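Local atomic coordinates of uncharacterized protein (Acinetobacter baumannii, PDB entry 4PUX), a protein that is of unknown function and folds as a curled antiparallel beta-barrel of the DUF3237 family, with one short helix on its surface. Residues 100-103 with 104-108. Numbering follows the deposited sequence. Where two conformers were deposited one is given.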
loop_
_atom_site.group_PDB
_atom_site.type_symbol
_atom_site.label_atom_id
_atom_site.label_comp_id
_atom_site.label_asym_id
_atom_site.label_seq_id
_atom_site.Cartn_x
_atom_site.Cartn_y
_atom_site.Cartn_z
ATOM N N SER A 100 -1.452 1.173 -16.274
ATOM C CA SER A 100 -1.840 2.561 -16.557
ATOM C C SER A 100 -2.609 2.628 -17.881
ATOM O O SER A 100 -2.456 1.763 -18.759
ATOM C CB SER A 100 -0.651 3.501 -16.638
ATOM O OG SER A 100 0.087 3.322 -17.815
ATOM N N ALA A 101 -3.403 3.663 -18.034
ATOM C CA ALA A 101 -4.235 3.798 -19.246
ATOM C C ALA A 101 -3.352 3.808 -20.519
ATOM O O ALA A 101 -3.691 3.187 -21.527
ATOM C CB ALA A 101 -5.085 5.061 -19.149
ATOM N N GLU A 102 -2.243 4.536 -20.478
ATOM C CA GLU A 102 -1.339 4.597 -21.633
ATOM C C GLU A 102 -0.653 3.268 -21.921
ATOM O O GLU A 102 -0.529 2.879 -23.093
ATOM C CB GLU A 102 -0.305 5.730 -21.487
ATOM C CG GLU A 102 0.678 5.870 -22.657
ATOM C CD GLU A 102 0.035 6.123 -24.034
ATOM O OE1 GLU A 102 -1.143 6.534 -24.117
ATOM O OE2 GLU A 102 0.748 5.927 -25.046
ATOM N N THR A 103 -0.161 2.587 -20.871
ATOM C CA THR A 103 0.444 1.260 -21.042
ATOM C C THR A 103 -0.553 0.301 -21.723
ATOM O O THR A 103 -0.193 -0.433 -22.653
ATOM C CB THR A 103 0.965 0.712 -19.695
ATOM O OG1 THR A 103 2.156 1.409 -19.314
ATOM C CG2 THR A 103 1.278 -0.766 -19.761
ATOM N N LEU A 104 -1.787 0.266 -21.231
ATOM C CA LEU A 104 -2.791 -0.644 -21.805
ATOM C C LEU A 104 -3.145 -0.245 -23.245
ATOM O O LEU A 104 -3.361 -1.127 -24.076
ATOM C CB LEU A 104 -4.029 -0.775 -20.904
ATOM C CG LEU A 104 -3.708 -1.341 -19.507
ATOM C CD1 LEU A 104 -4.954 -1.306 -18.639
ATOM C CD2 LEU A 104 -3.162 -2.738 -19.574
ATOM N N LYS A 105 -3.203 1.062 -23.541
ATOM C CA LYS A 105 -3.428 1.529 -24.942
ATOM C C LYS A 105 -2.323 0.999 -25.881
ATOM O O LYS A 105 -2.594 0.458 -26.988
ATOM C CB LYS A 105 -3.480 3.059 -25.025
ATOM C CG LYS A 105 -3.709 3.564 -26.462
ATOM C CD LYS A 105 -3.479 5.037 -26.660
ATOM C CE LYS A 105 -3.502 5.393 -28.150
ATOM N NZ LYS A 105 -2.165 5.234 -28.801
ATOM N N GLN A 106 -1.086 1.190 -25.466
ATOM C CA GLN A 106 0.038 0.701 -26.264
ATOM C C GLN A 106 -0.033 -0.802 -26.501
ATOM O O GLN A 106 0.167 -1.278 -27.636
ATOM C CB GLN A 106 1.362 1.087 -25.607
ATOM C CG GLN A 106 1.668 2.601 -25.686
ATOM C CD GLN A 106 2.888 2.990 -24.864
ATOM O OE1 GLN A 106 2.980 2.680 -23.669
ATOM N NE2 GLN A 106 3.824 3.667 -25.496
ATOM N N LEU A 107 -0.306 -1.569 -25.450
ATOM C CA LEU A 107 -0.429 -3.006 -25.600
ATOM C C LEU A 107 -1.550 -3.419 -26.550
ATOM O O LEU A 107 -1.404 -4.401 -27.288
ATOM C CB LEU A 107 -0.576 -3.702 -24.219
ATOM C CG LEU A 107 0.690 -3.637 -23.341
ATOM C CD1 LEU A 107 0.397 -4.199 -21.978
ATOM C CD2 LEU A 107 1.858 -4.363 -24.004
ATOM N N ALA A 108 -2.647 -2.684 -26.511
ATOM C CA ALA A 108 -3.826 -2.933 -27.362
ATOM C C ALA A 108 -3.549 -2.677 -28.852
ATOM O O ALA A 108 -4.277 -3.170 -29.736
ATOM C CB ALA A 108 -5.035 -2.101 -26.860
HETATM O O HOH W 1 -0.722 7.631 -27.043
#
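L104 N donates to S100 O at 3.0 Å, the N-H...O angle 170°, and that bond opens the first turn of a short alpha-helix. Three more i to i+4 bonds follow in step: K105 N to A101 O, Q106 N to E102 O and L107 N to T103 O. S100 is the N-cap: its OG accepts from T103 N at 3.2 Å, so the serine occupies one of the amides that a first turn leaves without a backbone acceptor. The helix sits at the surface, directly after strand 88-99 of the barrel and before strand 118-127, and N117 ties its start down: N117 N hydrogen-bonds T103 OG1, and its backbone also bonds to S100. On the same side, T103 CG2 and L107 CD1 lie alongside each other at 4.2 Å, and V113 packs against both side chains. E102 and K105 are exposed to solvent. The E102 chain bends at chi2 (59°), which carries the carboxylate forward along the helix to cross the Q106 side chain. E102 OE2 comes to 3.5 Å from Q106 CG, with carboxylate and amide planes turned 47° apart. In the K105 conformer given, E102 OE2 and K105 NZ stay 4.8 Å apart without direct contact. There the O of water 1 bridges them, donating to E102 OE2 at 3.0 Å and accepting a weak bond from K105 NZ, whose stronger partner is Q109 OE1.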